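Local coordinates for lipocalin (Argas monolakensis, PDB 3BRN), which binds serotonin inside a lipocalin beta-barrel, consistent with a role as a biogenic amine-binding protein of a soft tick, at residues Pro46-Thr49 / Ser55-Phe58; Val97-Tyr102 / Asp133-Gln138; Asp106-Arg109 / Tyr115-Trp118. All coordinates share one frame; numbering follows the deposited sequence.

Contact 1: residues Pro46-Thr49 / Ser55-Phe58. With SRO (serotonin), chain C.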
ATOM      1  N   PRO A  46       4.168   9.844   4.239  1.00 34.54           N
ATOM      2  CA  PRO A  46       4.366  11.280   4.022  1.00 38.73           C
ATOM      3  C   PRO A  46       5.373  11.841   5.013  1.00 41.84           C
ATOM      4  O   PRO A  46       5.591  11.251   6.079  1.00 42.30           O
ATOM      5  CB  PRO A  46       2.975  11.870   4.280  1.00 42.17           C
ATOM      6  CG  PRO A  46       2.049  10.736   4.036  1.00 36.87           C
ATOM      7  CD  PRO A  46       2.762   9.530   4.534  1.00 34.09           C
ATOM      8  N   GLN A  47       6.018  12.942   4.652  1.00 46.12           N
ATOM      9  CA  GLN A  47       7.101  13.462   5.474  1.00 49.83           C
ATOM     10  C   GLN A  47       6.604  14.002   6.821  1.00 52.07           C
ATOM     11  O   GLN A  47       7.329  14.001   7.825  1.00 51.67           O
ATOM     12  CB  GLN A  47       7.897  14.515   4.707  1.00 49.26           C
ATOM     13  CG  GLN A  47       9.325  14.657   5.195  1.00 63.32           C
ATOM     14  CD  GLN A  47      10.272  15.084   4.093  1.00 73.96           C
ATOM     15  OE1 GLN A  47       9.898  15.846   3.199  1.00 79.26           O
ATOM     16  NE2 GLN A  47      11.501  14.578   4.142  1.00 62.50           N
ATOM     17  N   ASN A  48       5.332  14.375   6.854  1.00 53.08           N
ATOM     18  CA  ASN A  48       4.714  14.875   8.075  1.00 54.19           C
ATOM     19  C   ASN A  48       3.452  14.093   8.439  1.00 53.63           C
ATOM     20  O   ASN A  48       2.760  13.563   7.566  1.00 52.54           O
ATOM     21  CB  ASN A  48       4.406  16.363   7.934  1.00 53.07           C
ATOM     22  CG  ASN A  48       3.886  16.718   6.561  1.00 60.28           C
ATOM     23  OD1 ASN A  48       4.029  15.942   5.610  1.00 61.30           O
ATOM     24  ND2 ASN A  48       3.296  17.902   6.440  1.00 64.55           N
ATOM     25  N   THR A  49       3.200  13.969   9.738  1.00 49.35           N
ATOM     26  CA  THR A  49       2.063  13.198  10.224  1.00 47.77           C
ATOM     27  C   THR A  49       0.719  13.707   9.697  1.00 45.39           C
ATOM     28  O   THR A  49       0.493  14.915   9.595  1.00 40.48           O
ATOM     29  CB  THR A  49       2.061  13.101  11.755  1.00 46.33           C
ATOM     30  OG1 THR A  49       3.233  12.392  12.181  1.00 47.85           O
ATOM     31  CG2 THR A  49       0.832  12.354  12.245  1.00 48.49           C
ATOM     32  N   SER A  55      -4.857  16.724   3.502  1.00 36.60           N
ATOM     33  CA  SER A  55      -4.178  16.417   2.241  1.00 38.64           C
ATOM     34  C   SER A  55      -2.706  16.676   2.436  1.00 39.02           C
ATOM     35  O   SER A  55      -2.320  17.532   3.231  1.00 42.37           O
ATOM     36  CB  SER A  55      -4.698  17.307   1.117  1.00 36.98           C
ATOM     37  OG  SER A  55      -6.034  16.982   0.789  1.00 41.67           O
ATOM     38  N   THR A  56      -1.872  15.947   1.710  1.00 36.23           N
ATOM     39  CA  THR A  56      -0.430  16.105   1.857  1.00 47.21           C
ATOM     40  C   THR A  56       0.264  15.509   0.645  1.00 45.99           C
ATOM     41  O   THR A  56      -0.366  14.811  -0.144  1.00 40.89           O
ATOM     42  CB  THR A  56       0.088  15.404   3.134  1.00 47.54           C
ATOM     43  OG1 THR A  56       1.347  15.966   3.528  1.00 47.74           O
ATOM     44  CG2 THR A  56       0.257  13.907   2.891  1.00 45.71           C
ATOM     45  N   SER A  57       1.520  15.889   0.436  1.00 48.51           N
ATOM     46  CA  SER A  57       2.324  15.309  -0.636  1.00 43.18           C
ATOM     47  C   SER A  57       2.903  13.997  -0.157  1.00 42.65           C
ATOM     48  O   SER A  57       3.183  13.834   1.030  1.00 36.78           O
ATOM     49  CB  SER A  57       3.496  16.241  -0.997  1.00 51.36           C
ATOM     50  OG  SER A  57       3.050  17.496  -1.466  1.00 52.74           O
ATOM     51  N   PHE A  58       3.148  13.077  -1.091  1.00 41.53           N
ATOM     52  CA  PHE A  58       3.862  11.858  -0.760  1.00 40.28           C
ATOM     53  C   PHE A  58       4.641  11.409  -1.973  1.00 34.86           C
ATOM     54  O   PHE A  58       4.343  11.817  -3.095  1.00 37.24           O
ATOM     55  CB  PHE A  58       2.908  10.748  -0.293  1.00 37.86           C
ATOM     56  CG  PHE A  58       2.073  10.161  -1.394  1.00 35.55           C
ATOM     57  CD1 PHE A  58       0.981  10.850  -1.890  1.00 31.08           C
ATOM     58  CD2 PHE A  58       2.380   8.921  -1.931  1.00 36.08           C
ATOM     59  CE1 PHE A  58       0.256  10.351  -2.937  1.00 32.27           C
ATOM     60  CE2 PHE A  58       1.648   8.402  -2.967  1.00 30.02           C
ATOM     61  CZ  PHE A  58       0.558   9.104  -3.458  1.00 39.92           C
TER
HETATM   62  OH  SRO C 158       0.164   7.441   0.394  1.00 30.72           O
HETATM   63  CZ3 SRO C 158      -0.448   6.303  -0.072  1.00 20.96           C
HETATM   64  CH2 SRO C 158      -1.226   6.419  -1.221  1.00 22.30           C
HETATM   65  CZ2 SRO C 158      -1.777   5.281  -1.815  1.00 29.99           C
HETATM   66  CE2 SRO C 158      -1.572   4.070  -1.170  1.00 20.32           C
HETATM   67  NE1 SRO C 158      -1.982   2.796  -1.393  1.00 19.00           N
HETATM   68  CD1 SRO C 158      -1.459   1.985  -0.444  1.00 18.43           C
HETATM   69  CG  SRO C 158      -0.712   2.761   0.444  1.00 20.61           C
HETATM   70  CD2 SRO C 158      -0.809   4.073  -0.014  1.00 25.20           C
HETATM   71  CE3 SRO C 158      -0.275   5.151   0.503  1.00 28.32           C
HETATM   72  CB  SRO C 158       0.007   2.262   1.673  1.00 25.24           C
HETATM   73  CA  SRO C 158      -0.654   2.824   2.946  1.00 24.56           C
HETATM   74  NZ  SRO C 158       0.170   2.456   4.102  1.00 24.95           N

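Contact 2: residues Val97-Tyr102 / Asp133-Gln138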
ATOM      1  N   VAL A  97      -9.143   1.224   2.445  1.00 26.46           N
ATOM      2  CA  VAL A  97      -8.448   0.334   3.368  1.00 29.63           C
ATOM      3  C   VAL A  97      -9.413  -0.737   3.877  1.00 28.82           C
ATOM      4  O   VAL A  97     -10.364  -0.416   4.566  1.00 28.91           O
ATOM      5  CB  VAL A  97      -7.845   1.098   4.547  1.00 28.13           C
ATOM      6  CG1 VAL A  97      -6.941   0.174   5.357  1.00 33.36           C
ATOM      7  CG2 VAL A  97      -7.067   2.328   4.048  1.00 28.26           C
ATOM      8  N   LEU A  98      -9.206  -1.989   3.472  1.00 26.84           N
ATOM      9  CA  LEU A  98     -10.094  -3.076   3.899  1.00 31.73           C
ATOM     10  C   LEU A  98      -9.606  -3.625   5.227  1.00 28.88           C
ATOM     11  O   LEU A  98     -10.364  -4.213   5.976  1.00 27.82           O
ATOM     12  CB  LEU A  98     -10.109  -4.188   2.851  1.00 29.39           C
ATOM     13  CG  LEU A  98     -10.497  -3.715   1.447  1.00 34.54           C
ATOM     14  CD1 LEU A  98     -10.495  -4.914   0.536  1.00 31.12           C
ATOM     15  CD2 LEU A  98     -11.877  -3.031   1.492  1.00 29.86           C
ATOM     16  N   PHE A  99      -8.297  -3.544   5.441  1.00 27.55           N
ATOM     17  CA  PHE A  99      -7.696  -3.974   6.690  1.00 30.47           C
ATOM     18  C   PHE A  99      -6.301  -3.388   6.847  1.00 29.48           C
ATOM     19  O   PHE A  99      -5.592  -3.189   5.877  1.00 29.54           O
ATOM     20  CB  PHE A  99      -7.644  -5.508   6.771  1.00 30.48           C
ATOM     21  CG  PHE A  99      -6.874  -6.028   7.954  1.00 32.40           C
ATOM     22  CD1 PHE A  99      -7.498  -6.223   9.178  1.00 35.21           C
ATOM     23  CD2 PHE A  99      -5.528  -6.332   7.836  1.00 37.20           C
ATOM     24  CE1 PHE A  99      -6.783  -6.686  10.275  1.00 37.45           C
ATOM     25  CE2 PHE A  99      -4.807  -6.773   8.932  1.00 38.39           C
ATOM     26  CZ  PHE A  99      -5.443  -6.974  10.145  1.00 36.86           C
ATOM     27  N   SER A 100      -5.895  -3.110   8.080  1.00 34.25           N
ATOM     28  CA  SER A 100      -4.535  -2.629   8.301  1.00 29.04           C
ATOM     29  C   SER A 100      -4.183  -2.853   9.753  1.00 32.84           C
ATOM     30  O   SER A 100      -5.079  -2.935  10.587  1.00 32.10           O
ATOM     31  CB  SER A 100      -4.455  -1.138   7.987  1.00 28.65           C
ATOM     32  OG  SER A 100      -3.120  -0.675   8.087  1.00 28.90           O
ATOM     33  N   ASP A 101      -2.897  -3.048  10.039  1.00 34.76           N
ATOM     34  CA  ASP A 101      -2.432  -3.105  11.423  1.00 42.41           C
ATOM     35  C   ASP A 101      -1.687  -1.817  11.782  1.00 33.97           C
ATOM     36  O   ASP A 101      -1.160  -1.670  12.882  1.00 38.78           O
ATOM     37  CB  ASP A 101      -1.566  -4.347  11.672  1.00 42.46           C
ATOM     38  CG  ASP A 101      -0.240  -4.301  10.933  1.00 47.16           C
ATOM     39  OD1 ASP A 101      -0.001  -3.341  10.167  1.00 40.42           O
ATOM     40  OD2 ASP A 101       0.567  -5.231  11.132  1.00 46.72           O
ATOM     41  N   TYR A 102      -1.651  -0.884  10.836  1.00 34.85           N
ATOM     42  CA  TYR A 102      -1.165   0.463  11.107  1.00 39.11           C
ATOM     43  C   TYR A 102       0.345   0.472  11.327  1.00 42.62           C
ATOM     44  O   TYR A 102       0.902   1.444  11.837  1.00 37.62           O
ATOM     45  CB  TYR A 102      -1.877   1.056  12.323  1.00 35.62           C
ATOM     46  CG  TYR A 102      -3.359   1.273  12.120  1.00 40.88           C
ATOM     47  CD1 TYR A 102      -3.897   1.374  10.845  1.00 37.16           C
ATOM     48  CD2 TYR A 102      -4.221   1.376  13.204  1.00 44.37           C
ATOM     49  CE1 TYR A 102      -5.251   1.572  10.654  1.00 34.30           C
ATOM     50  CE2 TYR A 102      -5.576   1.574  13.024  1.00 41.24           C
ATOM     51  CZ  TYR A 102      -6.086   1.671  11.747  1.00 49.11           C
ATOM     52  OH  TYR A 102      -7.436   1.869  11.561  1.00 46.90           O
ATOM     53  N   ASP A 133      -2.020 -11.457   5.149  1.00 37.33           N
ATOM     54  CA  ASP A 133      -2.039 -12.543   4.211  1.00 37.44           C
ATOM     55  C   ASP A 133      -3.404 -13.210   4.277  1.00 34.45           C
ATOM     56  O   ASP A 133      -4.002 -13.471   3.308  1.00 32.99           O
ATOM     57  CB  ASP A 133      -0.948 -13.539   4.525  1.00 37.43           C
ATOM     58  CG  ASP A 133       0.239 -13.418   3.618  1.00 41.87           C
ATOM     59  OD1 ASP A 133       0.097 -12.946   2.509  1.00 45.55           O
ATOM     60  OD2 ASP A 133       1.318 -13.832   4.033  1.00 46.85           O
ATOM     61  N   THR A 134      -3.879 -13.462   5.470  1.00 35.65           N
ATOM     62  CA  THR A 134      -5.189 -14.063   5.642  1.00 30.60           C
ATOM     63  C   THR A 134      -6.297 -13.218   5.012  1.00 34.18           C
ATOM     64  O   THR A 134      -7.269 -13.756   4.486  1.00 33.48           O
ATOM     65  CB  THR A 134      -5.515 -14.305   7.134  1.00 33.51           C
ATOM     66  OG1 THR A 134      -4.492 -15.116   7.726  1.00 38.05           O
ATOM     67  CG2 THR A 134      -6.855 -14.997   7.280  1.00 33.65           C
ATOM     68  N   LYS A 135      -6.207 -11.901   5.161  1.00 29.53           N
ATOM     69  CA  LYS A 135      -7.267 -11.019   4.677  1.00 30.07           C
ATOM     70  C   LYS A 135      -7.196 -10.929   3.160  1.00 28.73           C
ATOM     71  O   LYS A 135      -8.222 -10.936   2.468  1.00 29.01           O
ATOM     72  CB  LYS A 135      -7.142  -9.630   5.311  1.00 27.49           C
ATOM     73  CG  LYS A 135      -8.089  -8.579   4.744  1.00 34.69           C
ATOM     74  CD  LYS A 135      -9.520  -8.794   5.226  1.00 31.29           C
ATOM     75  CE  LYS A 135     -10.463  -7.789   4.554  1.00 32.53           C
ATOM     76  NZ  LYS A 135     -11.834  -7.917   5.157  1.00 28.86           N
ATOM     77  N   PHE A 136      -5.978 -10.795   2.647  1.00 27.99           N
ATOM     78  CA  PHE A 136      -5.794 -10.678   1.203  1.00 28.47           C
ATOM     79  C   PHE A 136      -6.301 -11.943   0.502  1.00 28.00           C
ATOM     80  O   PHE A 136      -7.037 -11.863  -0.501  1.00 31.35           O
ATOM     81  CB  PHE A 136      -4.317 -10.374   0.868  1.00 29.65           C
ATOM     82  CG  PHE A 136      -4.029 -10.331  -0.614  1.00 31.89           C
ATOM     83  CD1 PHE A 136      -4.422  -9.236  -1.369  1.00 31.60           C
ATOM     84  CD2 PHE A 136      -3.484 -11.429  -1.261  1.00 32.00           C
ATOM     85  CE1 PHE A 136      -4.219  -9.197  -2.752  1.00 30.54           C
ATOM     86  CE2 PHE A 136      -3.282 -11.409  -2.647  1.00 36.44           C
ATOM     87  CZ  PHE A 136      -3.654 -10.276  -3.383  1.00 28.30           C
ATOM     88  N   ALA A 137      -6.001 -13.099   1.080  1.00 36.24           N
ATOM     89  CA  ALA A 137      -6.529 -14.374   0.567  1.00 37.86           C
ATOM     90  C   ALA A 137      -8.043 -14.398   0.570  1.00 40.09           C
ATOM     91  O   ALA A 137      -8.659 -14.844  -0.399  1.00 40.43           O
ATOM     92  CB  ALA A 137      -5.976 -15.570   1.359  1.00 38.14           C
ATOM     93  N   GLN A 138      -8.661 -13.903   1.643  1.00 41.17           N
ATOM     94  CA  GLN A 138     -10.122 -13.849   1.681  1.00 37.60           C
ATOM     95  C   GLN A 138     -10.719 -13.039   0.548  1.00 36.29           C
ATOM     96  O   GLN A 138     -11.674 -13.477  -0.078  1.00 39.92           O
ATOM     97  CB  GLN A 138     -10.645 -13.336   3.026  1.00 36.16           C
ATOM     98  CG  GLN A 138     -11.021 -14.440   3.979  1.00 47.01           C
ATOM     99  CD  GLN A 138     -11.468 -13.925   5.334  1.00 61.31           C
ATOM    100  OE1 GLN A 138     -12.132 -12.772   5.344  1.00 65.72           O
ATOM    101  NE2 GLN A 138     -11.163 -14.526   6.368  1.00 42.68           N
TER
HETATM  102  O   HOH W   1     -11.178  -6.358   7.297  1.00 30.41           O

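Contact 3: residues Asp106-Arg109 / Tyr115-Trp118. With SRO (serotonin), chain C.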
ATOM      1  N   ASP A 106      -1.042  -3.533   4.882  1.00 29.58           N
ATOM      2  CA  ASP A 106      -2.391  -3.106   4.608  1.00 26.71           C
ATOM      3  C   ASP A 106      -2.994  -4.014   3.567  1.00 25.11           C
ATOM      4  O   ASP A 106      -2.296  -4.479   2.703  1.00 31.19           O
ATOM      5  CB  ASP A 106      -2.426  -1.729   3.990  1.00 30.37           C
ATOM      6  CG  ASP A 106      -1.596  -0.737   4.705  1.00 36.29           C
ATOM      7  OD1 ASP A 106      -1.889  -0.409   5.838  1.00 35.89           O
ATOM      8  OD2 ASP A 106      -0.689  -0.233   4.085  1.00 41.33           O
ATOM      9  N   VAL A 107      -4.299  -4.194   3.590  1.00 27.07           N
ATOM     10  CA  VAL A 107      -4.999  -4.751   2.437  1.00 24.89           C
ATOM     11  C   VAL A 107      -5.977  -3.695   1.916  1.00 28.57           C
ATOM     12  O   VAL A 107      -6.776  -3.170   2.676  1.00 28.50           O
ATOM     13  CB  VAL A 107      -5.768  -6.018   2.832  1.00 24.81           C
ATOM     14  CG1 VAL A 107      -6.596  -6.538   1.621  1.00 23.99           C
ATOM     15  CG2 VAL A 107      -4.772  -7.068   3.354  1.00 25.77           C
ATOM     16  N   MET A 108      -5.920  -3.417   0.616  1.00 25.26           N
ATOM     17  CA  MET A 108      -6.684  -2.340   0.022  1.00 28.70           C
ATOM     18  C   MET A 108      -7.585  -2.894  -1.078  1.00 26.76           C
ATOM     19  O   MET A 108      -7.263  -3.907  -1.719  1.00 28.04           O
ATOM     20  CB  MET A 108      -5.732  -1.343  -0.670  1.00 29.02           C
ATOM     21  CG  MET A 108      -4.613  -0.779   0.193  1.00 33.17           C
ATOM     22  SD  MET A 108      -5.192   0.055   1.667  1.00 33.06           S
ATOM     23  CE  MET A 108      -3.732   1.039   2.038  1.00 41.29           C
ATOM     24  N   ARG A 109      -8.596  -2.102  -1.421  1.00 28.32           N
ATOM     25  CA  ARG A 109      -9.207  -2.200  -2.746  1.00 29.08           C
ATOM     26  C   ARG A 109      -8.674  -0.982  -3.523  1.00 29.82           C
ATOM     27  O   ARG A 109      -8.878   0.142  -3.101  1.00 36.69           O
ATOM     28  CB  ARG A 109     -10.733  -2.131  -2.661  1.00 33.70           C
ATOM     29  CG  ARG A 109     -11.421  -2.360  -4.016  1.00 33.93           C
ATOM     30  CD  ARG A 109     -12.954  -2.289  -3.902  1.00 37.96           C
ATOM     31  NE  ARG A 109     -13.458  -3.347  -3.033  1.00 48.48           N
ATOM     32  CZ  ARG A 109     -14.057  -3.154  -1.860  1.00 60.01           C
ATOM     33  NH1 ARG A 109     -14.376  -1.928  -1.451  1.00 61.20           N
ATOM     34  NH2 ARG A 109     -14.370  -4.203  -1.111  1.00 53.53           N
ATOM     35  N   TYR A 115      -7.707  -5.941  -5.740  1.00 31.28           N
ATOM     36  CA  TYR A 115      -7.217  -6.048  -4.398  1.00 30.46           C
ATOM     37  C   TYR A 115      -5.711  -5.992  -4.297  1.00 28.63           C
ATOM     38  O   TYR A 115      -5.043  -6.443  -5.154  1.00 25.73           O
ATOM     39  CB  TYR A 115      -7.777  -7.287  -3.699  1.00 30.02           C
ATOM     40  CG  TYR A 115      -9.267  -7.289  -3.690  1.00 34.23           C
ATOM     41  CD1 TYR A 115      -9.943  -6.436  -2.892  1.00 32.34           C
ATOM     42  CD2 TYR A 115      -9.984  -8.085  -4.543  1.00 38.61           C
ATOM     43  CE1 TYR A 115     -11.273  -6.396  -2.899  1.00 49.34           C
ATOM     44  CE2 TYR A 115     -11.337  -8.051  -4.559  1.00 40.86           C
ATOM     45  CZ  TYR A 115     -11.979  -7.202  -3.735  1.00 48.10           C
ATOM     46  OH  TYR A 115     -13.305  -7.093  -3.694  1.00 46.80           O
ATOM     47  N   GLU A 116      -5.214  -5.484  -3.186  1.00 30.83           N
ATOM     48  CA  GLU A 116      -3.791  -5.177  -3.047  1.00 31.02           C
ATOM     49  C   GLU A 116      -3.298  -5.499  -1.653  1.00 28.92           C
ATOM     50  O   GLU A 116      -3.943  -5.149  -0.662  1.00 27.72           O
ATOM     51  CB  GLU A 116      -3.550  -3.686  -3.303  1.00 30.50           C
ATOM     52  CG  GLU A 116      -3.910  -3.253  -4.729  1.00 34.47           C
ATOM     53  CD  GLU A 116      -3.721  -1.761  -4.956  1.00 43.31           C
ATOM     54  OE1 GLU A 116      -3.550  -1.019  -3.957  1.00 40.35           O
ATOM     55  OE2 GLU A 116      -3.845  -1.321  -6.122  1.00 38.85           O
ATOM     56  N   LEU A 117      -2.093  -6.040  -1.582  1.00 28.15           N
ATOM     57  CA  LEU A 117      -1.418  -6.191  -0.305  1.00 29.41           C
ATOM     58  C   LEU A 117      -0.185  -5.298  -0.332  1.00 30.36           C
ATOM     59  O   LEU A 117       0.697  -5.490  -1.162  1.00 32.15           O
ATOM     60  CB  LEU A 117      -1.002  -7.654  -0.110  1.00 29.55           C
ATOM     61  CG  LEU A 117      -0.106  -7.971   1.093  1.00 35.29           C
ATOM     62  CD1 LEU A 117      -0.817  -7.680   2.399  1.00 29.49           C
ATOM     63  CD2 LEU A 117       0.326  -9.436   1.031  1.00 30.74           C
ATOM     64  N   TRP A 118      -0.112  -4.370   0.597  1.00 29.04           N
ATOM     65  CA  TRP A 118       1.026  -3.502   0.734  1.00 28.45           C
ATOM     66  C   TRP A 118       1.780  -3.861   1.987  1.00 30.77           C
ATOM     67  O   TRP A 118       1.183  -4.125   2.976  1.00 31.89           O
ATOM     68  CB  TRP A 118       0.594  -2.058   0.750  1.00 28.21           C
ATOM     69  CG  TRP A 118      -0.000  -1.528  -0.462  1.00 26.49           C
ATOM     70  CD1 TRP A 118      -1.242  -1.709  -0.874  1.00 27.25           C
ATOM     71  CD2 TRP A 118       0.629  -0.718  -1.434  1.00 30.76           C
ATOM     72  NE1 TRP A 118      -1.461  -1.071  -2.031  1.00 30.20           N
ATOM     73  CE2 TRP A 118      -0.310  -0.454  -2.414  1.00 33.64           C
ATOM     74  CE3 TRP A 118       1.901  -0.197  -1.581  1.00 35.19           C
ATOM     75  CZ2 TRP A 118      -0.034   0.337  -3.500  1.00 30.14           C
ATOM     76  CZ3 TRP A 118       2.166   0.569  -2.667  1.00 32.61           C
ATOM     77  CH2 TRP A 118       1.218   0.838  -3.603  1.00 33.61           C
TER
HETATM   78  OH  SRO C 158       0.164   7.441   0.394  1.00 30.72           O
HETATM   79  CZ3 SRO C 158      -0.448   6.303  -0.072  1.00 20.96           C
HETATM   80  CH2 SRO C 158      -1.226   6.419  -1.221  1.00 22.30           C
HETATM   81  CZ2 SRO C 158      -1.777   5.281  -1.815  1.00 29.99           C
HETATM   82  CE2 SRO C 158      -1.572   4.070  -1.170  1.00 20.32           C
HETATM   83  NE1 SRO C 158      -1.982   2.796  -1.393  1.00 19.00           N
HETATM   84  CD1 SRO C 158      -1.459   1.985  -0.444  1.00 18.43           C
HETATM   85  CG  SRO C 158      -0.712   2.761   0.444  1.00 20.61           C
HETATM   86  CD2 SRO C 158      -0.809   4.073  -0.014  1.00 25.20           C
HETATM   87  CE3 SRO C 158      -0.275   5.151   0.503  1.00 28.32           C
HETATM   88  CB  SRO C 158       0.007   2.262   1.673  1.00 25.24           C
HETATM   89  CA  SRO C 158      -0.654   2.824   2.946  1.00 24.56           C
HETATM   90  NZ  SRO C 158       0.170   2.456   4.102  1.00 24.95           N

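Contact 1: residues Pro46-Thr49 / Ser55-Phe58
T56 splits its two branches between two residues of one loop: its methyl CG2 lies 3.7 Å from CB of P46, while its hydroxyl OG1 is turned to the amide end of N48. The rotation about chi1 (-158°) does this, setting OG1 opposite the backbone N and wedging CG2 between the N and the carbonyl carbon, with both branches facing the loop. The proline ring and the threonine side chain cross nearly at right angles. CB and CG of P46 both rest on that one methyl, and CB also approaches the carbonyl oxygen of S57. N48 slides past T56 in the opposite direction, its OD1 reaching 3.4 Å from OG1 of T56.

Two residues further along strand 55-64 the contact turns from loop to ligand. CG of P46 is 4.4 Å from CB of F58, a looser apolar touch, and beyond CB the phenyl ring leads away from the loop toward the serotonin. The ligand hydroxyl sits over one face of this ring, displaced toward its rim, with CD2 of F58 3.5 Å from the serotonin OH. F58 also packs on A73 and V75 of strand 67-78, while P46 touches V19 of helix 15-20, another pocket residue.

The connection between strands 42-44 and 55-64 therefore packs back on the start of strand 55-64, the strand it leads into, near the serotonin hydroxyl. Carbon contacts carry its buried part and polar groups stay at the exposed rim; the ligand hydroxyl meets an aromatic face here, a weakly polar surface.

Contact 2: residues Val97-Tyr102 / Asp133-Gln138
K135 leaves its helix with CG opposite the backbone N (chi1 173°), bends once at chi2 (74°) and then runs straight, which lays its methylene chain along the L98-F99 corner. CG meets CB of F99 at 3.7 Å, and CD follows a little farther from the same atom. Further out, CE lies 4.0 Å from CB of L98 and 3.8 Å from the carbonyl oxygen of L98.

The ammonium group makes its link through water. One water donates to L98 O at 2.6 Å and accepts from K135 NZ at 2.7 Å, bridging charge and carbonyl; NZ itself stays 4.1 Å from L98 O. F99 touches the lysine with its CB, while its ring swings off toward F9, which it meets edge-to-face, and F13.

The backbone explains why two consecutive residues meet the same side chain. L98 and F99 both face V107 of the neighbouring strand, a classic beta bulge, at the point where the chain turns a corner between strands 93-97 and 99-100. K135 also packs on V107, so the helix 131-140 that flanks the barrel wall reaches the bulge through the side chain of K135.

This joint is thus largely hydrocarbon along the lysine's length and polar at its tip, where one water joins the ammonium group to the L98 carbonyl, a solvent-mediated rather than direct link.

Contact 3: residues Asp106-Arg109 / Tyr115-Trp118
The beta hairpin formed by strands 105-109 and 115-120 is one wall of the lipocalin barrel, and its inward face carries D106, M108 and W118 of the serotonin pocket. D106 with W118 and M108 with E116 are antiparallel hydrogen-bonded pairs, each closed by two backbone bonds, such as M108 N to E116 O at 2.9 Å.

On the pocket face, OD2 of D106 accepts a hydrogen bond from the serotonin amine NZ at 2.8 Å. OD1 of D106 is held by the hydroxyl of S100, a second-shell residue that helps fix the carboxylate's rotation. The W118 ring offers one face to the ligand: serotonin CD1 stands over its centre, 3.3 Å from CE2 of W118, though the two indoles are well away from parallel. Within its own strand, W118 NE1 donates to OE1 of E116 at 2.8 Å; the acceptor lies in the indole plane, while the donor comes from above the carboxylate plane. M108 crosses W118 at about a right angle, its CG 3.7 Å from CD1 of W118, and its bent chain brings CE within 3.5 Å of serotonin CD1.

On the other face, V107 and L117 touch through methyls beside helix 131-140. Nearer the turn R109 runs alongside Y115, NE lying 3.8 Å from CE1 of Y115, with guanidinium and ring planes 76° apart and the Y115 OH at the guanidinium's edge, in its plane.

The hairpin thus supplies both an anionic partner for the amine and an aromatic surface for the indole; the E116 bond resists rotation of the W118 ring, and the carboxylate of D106 probably favours a protonated amine.

How the contacts relate
Contacts 1 and 3 sit at different parts of the same ligand: their centres are 20 Å apart and their nearest atoms about 8 Å, with serotonin spanning between F58 at its hydroxyl and D106 at its amine. Contact 2 adjoins contact 3, centres 7 Å apart, and the two touch directly. F99 O meets V107 N at 2.8 Å, a probable hydrogen bond between adjacent strands, and S100 OG reaches D106 OD1 at 2.6 Å. S100, just past the bulge, thus holds the second oxygen of the amine-binding carboxylate, although the L98 side chain of contact 2 stays about 11 Å from serotonin. Contacts 1 and 2 do not touch, lying on opposite sides of the chain's centre.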